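Local coordinates for protein TRAP dicarboxylate transporter-DctP subunit (Rhodobacter sphaeroides, PDB 4PE3) that probably binds a small organic acid in the periplasm and delivers it to a TRAP-type membrane transporter, at residues 80-85 / 100-105; 181-186 / 313-318. All blocks are in the same frame, centred on the assembly; numbering follows the deposited sequence.

Interaction 1: residues 80-85 / 100-105; sequences TPDAIQ and AGRDPA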
ATOM      1  N   THR A  80      -2.796 -17.091   6.337  1.00 22.06           N
ATOM      2  CA  THR A  80      -2.250 -17.605   5.097  1.00 21.33           C
ATOM      3  C   THR A  80      -0.775 -18.029   5.225  1.00 22.06           C
ATOM      4  O   THR A  80      -0.391 -19.011   4.605  1.00 22.62           O
ATOM      5  CB  THR A  80      -2.478 -16.682   3.897  1.00 19.46           C
ATOM      6  OG1 THR A  80      -2.080 -15.340   4.209  1.00 18.72           O
ATOM      7  CG2 THR A  80      -3.951 -16.665   3.486  1.00 18.96           C
ATOM      8  N   PRO A  81       0.052 -17.315   6.035  1.00 22.37           N
ATOM      9  CA  PRO A  81       1.443 -17.793   6.106  1.00 23.58           C
ATOM     10  C   PRO A  81       1.539 -19.211   6.640  1.00 25.10           C
ATOM     11  O   PRO A  81       2.276 -20.031   6.097  1.00 25.64           O
ATOM     12  CB  PRO A  81       2.128 -16.786   7.055  1.00 24.84           C
ATOM     13  CG  PRO A  81       1.296 -15.534   6.948  1.00 22.07           C
ATOM     14  CD  PRO A  81      -0.129 -16.047   6.770  1.00 21.99           C
ATOM     15  N   ASP A  82       0.806 -19.494   7.704  1.00 26.22           N
ATOM     16  CA  ASP A  82       0.756 -20.829   8.272  1.00 28.14           C
ATOM     17  C   ASP A  82       0.313 -21.869   7.224  1.00 27.99           C
ATOM     18  O   ASP A  82       0.912 -22.952   7.077  1.00 29.19           O
ATOM     19  CB  ASP A  82      -0.205 -20.813   9.468  1.00 29.59           C
ATOM     20  CG  ASP A  82       0.284 -19.899  10.601  1.00 41.12           C
ATOM     21  OD1 ASP A  82       1.514 -19.771  10.765  1.00 47.04           O
ATOM     22  OD2 ASP A  82      -0.546 -19.304  11.330  1.00 48.10           O
ATOM     23  N   ALA A  83      -0.746 -21.537   6.494  1.00 26.64           N
ATOM     24  CA  ALA A  83      -1.332 -22.463   5.532  1.00 26.54           C
ATOM     25  C   ALA A  83      -0.355 -22.762   4.401  1.00 26.10           C
ATOM     26  O   ALA A  83      -0.306 -23.881   3.886  1.00 26.91           O
ATOM     27  CB  ALA A  83      -2.617 -21.891   4.975  1.00 28.63           C
ATOM     28  N   ILE A  84       0.405 -21.752   4.014  1.00 24.93           N
ATOM     29  CA  ILE A  84       1.404 -21.880   2.960  1.00 24.59           C
ATOM     30  C   ILE A  84       2.514 -22.835   3.381  1.00 26.43           C
ATOM     31  O   ILE A  84       2.861 -23.762   2.659  1.00 27.13           O
ATOM     32  CB  ILE A  84       1.995 -20.506   2.588  1.00 23.12           C
ATOM     33  CG1 ILE A  84       0.957 -19.700   1.805  1.00 21.36           C
ATOM     34  CG2 ILE A  84       3.250 -20.667   1.734  1.00 24.36           C
ATOM     35  CD1 ILE A  84       1.233 -18.203   1.819  1.00 24.39           C
ATOM     36  N   GLN A  85       3.096 -22.614   4.549  1.00 27.38           N
ATOM     37  CA  GLN A  85       4.198 -23.475   4.957  1.00 29.25           C
ATOM     38  C   GLN A  85       3.728 -24.909   5.207  1.00 30.99           C
ATOM     39  O   GLN A  85       4.506 -25.862   5.063  1.00 33.90           O
ATOM     40  CB  GLN A  85       4.888 -22.945   6.202  1.00 30.07           C
ATOM     41  CG  GLN A  85       6.220 -23.671   6.464  1.00 32.36           C
ATOM     42  CD  GLN A  85       6.829 -23.361   7.817  1.00 41.44           C
ATOM     43  OE1 GLN A  85       7.757 -24.048   8.256  1.00 45.77           O
ATOM     44  NE2 GLN A  85       6.329 -22.322   8.480  1.00 43.30           N
ATOM     45  N   ALA A 100       1.160  -7.351  11.339  1.00 17.17           N
ATOM     46  CA  ALA A 100       1.804  -6.461  12.302  1.00 20.23           C
ATOM     47  C   ALA A 100       1.842  -7.026  13.714  1.00 19.91           C
ATOM     48  O   ALA A 100       2.727  -6.681  14.503  1.00 22.95           O
ATOM     49  CB  ALA A 100       1.103  -5.101  12.301  1.00 20.67           C
ATOM     50  N   GLY A 101       0.905  -7.904  14.037  1.00 19.16           N
ATOM     51  CA  GLY A 101       0.911  -8.591  15.318  1.00 22.71           C
ATOM     52  C   GLY A 101       2.120  -9.494  15.522  1.00 23.81           C
ATOM     53  O   GLY A 101       2.561  -9.713  16.656  1.00 24.76           O
ATOM     54  N   ARG A 102       2.663 -10.031  14.435  1.00 21.25           N
ATOM     55  CA  ARG A 102       3.841 -10.893  14.533  1.00 22.22           C
ATOM     56  C   ARG A 102       5.088 -10.109  14.875  1.00 20.00           C
ATOM     57  O   ARG A 102       5.939 -10.595  15.614  1.00 19.61           O
ATOM     58  CB  ARG A 102       4.085 -11.643  13.221  1.00 22.93           C
ATOM     59  CG  ARG A 102       2.922 -12.508  12.793  1.00 27.33           C
ATOM     60  CD  ARG A 102       3.280 -13.357  11.585  1.00 27.49           C
ATOM     61  NE  ARG A 102       2.135 -14.162  11.174  1.00 28.87           N
ATOM     62  CZ  ARG A 102       2.206 -15.353  10.590  1.00 29.90           C
ATOM     63  NH1 ARG A 102       3.381 -15.913  10.326  1.00 26.69           N
ATOM     64  NH2 ARG A 102       1.086 -15.986  10.265  1.00 31.08           N
ATOM     65  N   ASP A 103       5.207  -8.931  14.278  1.00 17.06           N
ATOM     66  CA  ASP A 103       6.351  -8.055  14.488  1.00 16.76           C
ATOM     67  C   ASP A 103       5.983  -6.677  13.982  1.00 15.48           C
ATOM     68  O   ASP A 103       5.448  -6.551  12.878  1.00 15.38           O
ATOM     69  CB  ASP A 103       7.574  -8.563  13.724  1.00 18.86           C
ATOM     70  CG  ASP A 103       8.857  -7.886  14.166  1.00 18.36           C
ATOM     71  OD1 ASP A 103       9.010  -6.661  13.983  1.00 17.33           O
ATOM     72  OD2 ASP A 103       9.748  -8.584  14.692  1.00 21.12           O
ATOM     73  N   PRO A 104       6.247  -5.627  14.779  1.00 16.98           N
ATOM     74  CA  PRO A 104       5.852  -4.298  14.279  1.00 17.00           C
ATOM     75  C   PRO A 104       6.510  -3.925  12.948  1.00 14.72           C
ATOM     76  O   PRO A 104       6.035  -3.023  12.254  1.00 17.61           O
ATOM     77  CB  PRO A 104       6.295  -3.332  15.380  1.00 20.46           C
ATOM     78  CG  PRO A 104       6.782  -4.175  16.531  1.00 24.95           C
ATOM     79  CD  PRO A 104       6.949  -5.586  16.073  1.00 18.36           C
ATOM     80  N   ALA A 105       7.602  -4.588  12.589  1.00 15.57           N
ATOM     81  CA  ALA A 105       8.240  -4.346  11.300  1.00 14.36           C
ATOM     82  C   ALA A 105       7.268  -4.539  10.144  1.00 13.46           C
ATOM     83  O   ALA A 105       7.377  -3.885   9.111  1.00 13.95           O
ATOM     84  CB  ALA A 105       9.438  -5.267  11.119  1.00 15.65           C
TER

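Interaction 2: residues 181-186 / 313-318; sequences IANVFA and RGEWEK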
ATOM      1  N   ILE A 181      -1.049   6.044  11.066  1.00 10.99           N
ATOM      2  CA  ILE A 181      -1.649   7.170  10.337  1.00 10.09           C
ATOM      3  C   ILE A 181      -2.084   8.275  11.296  1.00  9.47           C
ATOM      4  O   ILE A 181      -1.697   9.433  11.127  1.00  9.69           O
ATOM      5  CB  ILE A 181      -2.819   6.741   9.432  1.00 10.01           C
ATOM      6  CG1 ILE A 181      -2.283   5.847   8.322  1.00 10.06           C
ATOM      7  CG2 ILE A 181      -3.507   7.954   8.833  1.00 10.85           C
ATOM      8  CD1 ILE A 181      -3.371   5.111   7.540  1.00 11.24           C
ATOM      9  N   ALA A 182      -2.895   7.952  12.299  1.00 11.30           N
ATOM     10  CA  ALA A 182      -3.290   8.955  13.278  1.00 12.62           C
ATOM     11  C   ALA A 182      -2.073   9.584  13.966  1.00 12.00           C
ATOM     12  O   ALA A 182      -2.060  10.806  14.195  1.00 13.98           O
ATOM     13  CB  ALA A 182      -4.227   8.362  14.318  1.00 14.07           C
ATOM     14  N   ASN A 183      -1.073   8.767  14.311  1.00 12.23           N
ATOM     15  CA  ASN A 183       0.069   9.269  15.055  1.00 16.18           C
ATOM     16  C   ASN A 183       0.894  10.246  14.232  1.00 12.62           C
ATOM     17  O   ASN A 183       1.385  11.238  14.778  1.00 13.78           O
ATOM     18  CB  ASN A 183       0.919   8.115  15.576  1.00 15.00           C
ATOM     19  CG  ASN A 183       0.206   7.322  16.652  1.00 21.01           C
ATOM     20  OD1 ASN A 183      -0.740   7.807  17.272  1.00 26.38           O
ATOM     21  ND2 ASN A 183       0.652   6.088  16.877  1.00 20.33           N
ATOM     22  N   VAL A 184       1.028  10.006  12.931  1.00 10.67           N
ATOM     23  CA  VAL A 184       1.697  10.943  12.034  1.00 11.95           C
ATOM     24  C   VAL A 184       0.891  12.240  11.900  1.00 11.64           C
ATOM     25  O   VAL A 184       1.455  13.335  12.009  1.00 11.69           O
ATOM     26  CB  VAL A 184       1.978  10.319  10.663  1.00  9.92           C
ATOM     27  CG1 VAL A 184       2.455  11.343   9.663  1.00 10.98           C
ATOM     28  CG2 VAL A 184       3.036   9.222  10.806  1.00 10.18           C
ATOM     29  N   PHE A 185      -0.424  12.156  11.701  1.00  9.39           N
ATOM     30  CA  PHE A 185      -1.217  13.382  11.626  1.00 11.58           C
ATOM     31  C   PHE A 185      -1.130  14.177  12.918  1.00 11.16           C
ATOM     32  O   PHE A 185      -0.991  15.398  12.869  1.00 11.84           O
ATOM     33  CB  PHE A 185      -2.668  13.125  11.169  1.00 10.55           C
ATOM     34  CG  PHE A 185      -2.784  12.966   9.678  1.00 10.10           C
ATOM     35  CD1 PHE A 185      -2.592  14.055   8.849  1.00 11.13           C
ATOM     36  CD2 PHE A 185      -3.045  11.743   9.094  1.00 11.17           C
ATOM     37  CE1 PHE A 185      -2.682  13.931   7.479  1.00 11.55           C
ATOM     38  CE2 PHE A 185      -3.122  11.633   7.712  1.00 11.83           C
ATOM     39  CZ  PHE A 185      -2.927  12.719   6.919  1.00 11.02           C
ATOM     40  N   ALA A 186      -1.166  13.505  14.066  1.00 13.19           N
ATOM     41  CA  ALA A 186      -0.983  14.201  15.340  1.00 13.75           C
ATOM     42  C   ALA A 186       0.389  14.858  15.454  1.00 14.48           C
ATOM     43  O   ALA A 186       0.496  15.965  15.976  1.00 15.17           O
ATOM     44  CB  ALA A 186      -1.203  13.265  16.488  1.00 13.76           C
ATOM     45  N   ARG A 313       8.872  10.615   9.922  1.00 15.82           N
ATOM     46  CA  ARG A 313      10.063   9.872  10.343  1.00 16.49           C
ATOM     47  C   ARG A 313      10.155   9.784  11.861  1.00 17.46           C
ATOM     48  O   ARG A 313      10.572   8.771  12.406  1.00 17.99           O
ATOM     49  CB  ARG A 313      11.326  10.515   9.778  1.00 19.15           C
ATOM     50  CG  ARG A 313      12.632   9.741  10.090  1.00 21.56           C
ATOM     51  CD  ARG A 313      13.806  10.694  10.285  1.00 22.85           C
ATOM     52  NE  ARG A 313      13.532  11.673  11.330  1.00 23.88           N
ATOM     53  CZ  ARG A 313      13.553  11.419  12.637  1.00 21.48           C
ATOM     54  NH1 ARG A 313      13.847  10.211  13.073  1.00 23.69           N
ATOM     55  NH2 ARG A 313      13.269  12.387  13.506  1.00 26.85           N
ATOM     56  N   GLY A 314       9.795  10.858  12.555  1.00 18.29           N
ATOM     57  CA  GLY A 314       9.787  10.821  14.005  1.00 21.04           C
ATOM     58  C   GLY A 314       8.879   9.723  14.543  1.00 19.93           C
ATOM     59  O   GLY A 314       9.163   9.095  15.562  1.00 23.15           O
ATOM     60  N   GLU A 315       7.779   9.475  13.846  1.00 17.12           N
ATOM     61  CA  GLU A 315       6.878   8.392  14.225  1.00 16.71           C
ATOM     62  C   GLU A 315       7.411   7.035  13.774  1.00 17.96           C
ATOM     63  O   GLU A 315       7.275   6.064  14.509  1.00 18.18           O
ATOM     64  CB  GLU A 315       5.450   8.641  13.728  1.00 15.90           C
ATOM     65  CG  GLU A 315       4.827   9.862  14.390  1.00 18.21           C
ATOM     66  CD  GLU A 315       4.734   9.734  15.902  1.00 19.23           C
ATOM     67  OE1 GLU A 315       4.194   8.706  16.380  1.00 20.28           O
ATOM     68  OE2 GLU A 315       5.157  10.676  16.608  1.00 21.91           O
ATOM     69  N   TRP A 316       8.009   6.958  12.585  1.00 16.03           N
ATOM     70  CA  TRP A 316       8.647   5.696  12.176  1.00 16.12           C
ATOM     71  C   TRP A 316       9.692   5.277  13.211  1.00 17.65           C
ATOM     72  O   TRP A 316       9.824   4.083  13.500  1.00 18.02           O
ATOM     73  CB  TRP A 316       9.334   5.796  10.811  1.00 15.70           C
ATOM     74  CG  TRP A 316       8.518   6.291   9.655  1.00 14.42           C
ATOM     75  CD1 TRP A 316       7.147   6.333   9.526  1.00 13.41           C
ATOM     76  CD2 TRP A 316       9.049   6.869   8.464  1.00 15.51           C
ATOM     77  NE1 TRP A 316       6.817   6.872   8.321  1.00 12.84           N
ATOM     78  CE2 TRP A 316       7.959   7.226   7.649  1.00 13.49           C
ATOM     79  CE3 TRP A 316      10.346   7.125   8.007  1.00 15.56           C
ATOM     80  CZ2 TRP A 316       8.127   7.830   6.407  1.00 14.48           C
ATOM     81  CZ3 TRP A 316      10.515   7.726   6.786  1.00 17.64           C
ATOM     82  CH2 TRP A 316       9.405   8.075   5.990  1.00 16.30           C
ATOM     83  N   GLU A 317      10.435   6.244  13.751  1.00 18.66           N
ATOM     84  CA  GLU A 317      11.524   5.941  14.672  1.00 20.28           C
ATOM     85  C   GLU A 317      10.988   5.347  15.963  1.00 21.40           C
ATOM     86  O   GLU A 317      11.630   4.500  16.567  1.00 23.74           O
ATOM     87  CB  GLU A 317      12.356   7.195  14.974  1.00 21.28           C
ATOM     88  CG  GLU A 317      13.501   6.931  15.960  1.00 25.15           C
ATOM     89  CD  GLU A 317      14.503   8.068  16.030  1.00 29.89           C
ATOM     90  OE1 GLU A 317      14.113   9.230  15.798  1.00 31.62           O
ATOM     91  OE2 GLU A 317      15.683   7.787  16.327  1.00 36.85           O
ATOM     92  N   LYS A 318       9.808   5.775  16.394  1.00 20.50           N
ATOM     93  CA  LYS A 318       9.205   5.176  17.583  1.00 21.27           C
ATOM     94  C   LYS A 318       8.886   3.721  17.321  1.00 22.05           C
ATOM     95  O   LYS A 318       9.073   2.867  18.186  1.00 23.77           O
ATOM     96  CB  LYS A 318       7.937   5.921  17.992  1.00 20.83           C
ATOM     97  CG  LYS A 318       8.225   7.323  18.460  1.00 23.47           C
ATOM     98  CD  LYS A 318       6.952   8.114  18.690  1.00 24.14           C
ATOM     99  CE  LYS A 318       7.252   9.561  19.020  1.00 26.57           C
ATOM    100  NZ  LYS A 318       5.990  10.296  19.293  1.00 27.89           N
TER

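Interaction 1: residues 80-85 / 100-105
Arg102 lays a face of its guanidinium over the ring of Pro81, with NH2 3.4 Å from Pro81 CG and NH1 3.6 Å from Pro81 CB. The same NH2 lies about equally far from both carboxylate oxygens of Asp82, and its pair with Asp82 OD1, at 3.8 Å, is a long salt bridge without a hydrogen bond. The carboxylate and guanidinium planes are 25° apart, and OD1 approaches obliquely. Only a long side chain could make this reach: the nearest CA atoms, Pro81 CA and Arg102 CA, are 11.2 Å apart, and Arg102 runs extended from CG to NE (chi3 -179°). Proline suits the first turn of a helix, where its missing N-H costs no bond, and an aspartate there is probably favoured by the helix dipole. Because Glu79 lies close to Asp82, the positive charge of Arg102, which also makes a cation-pi contact with Tyr142, probably eases the crowding of two acids. Just beyond the arginine, Asp103 is the N-cap of the next helix: OD1 takes the Ala105 N-H at 2.9 Å through its anti lone pair. Helix 80-86 links strand 65-69 to the parallel strand 91-95, with Pro81 against His92, while Ala105 of helix 104-110 rests on helix 324-339.

Interaction 2: residues 181-186 / 313-318
The Glu315 carboxylate meets Asn183 through one oxygen, OE1 being 3.4 Å from Asn183 CB, while OE2 receives Lys318 NZ at 2.8 Å on its syn side, 22° out of the carboxylate plane. Among the other flat groups, Trp316 has Arg313 CA 3.5 Å above one face of its indole, towards the rim; Arg313 NH1 donates in a salt bridge to Glu317 OE1 at 2.9 Å, in the guanidinium plane but 58° out of the carboxylate plane. Across the way, Phe185 has Ile181 CG2 in plane at its ring edge and meets His238 edge-to-face. The first torsion of Glu315 (chi1 -65°) puts CG 3.7 Å from Asn183 O, and the bend at chi2 then turns the carboxylate so that its oxygens reach Asn183 CB and Lys318 NZ, one turn on. The aliphatic part matters too: Glu315 CB touches Val184 CG2 at 3.8 Å. This joins the helix of a beta-alpha-beta crossover, strand 173-175 to helix 180-187 to strand 191-193, to helix 302-320. Small, branched Val184 fits this close approach and also rests on Phe308 and Ala312. With an alanine in place of Glu315, the Lys318 ammonium is likely to lose its mate and a gap to open beside Asn183. The CB of Trp316 points away from 181-186, and its indole packs on Tyr330, Leu333 and Leu337 of helix 324-339 and donates from NE1 to Val113 O.

Overall arrangement
Interactions 1 and 2 are separate, their centres 23 Å apart and their nearest atoms about 7 Å apart. Each involves a helix that links two parallel strands, 80-86 in the five-strand sheet and 180-187 in the four-strand sheet. Helix 324-339 relates them: Asp103 and Ala105 touch it from 100-105, and Trp316 from 313-318. Neither contact coordinates metal; the side chain of Val184 lies about 13 Å from a bound zinc ion. The side chain of Pro81 is about 4 Å from an acetate, probably a crystallisation component. In this open, ligand-free form, interaction 1 joins helix 80-86 to the segment leading into helix 104-110, and interaction 2 joins helix 180-187 to helix 302-320.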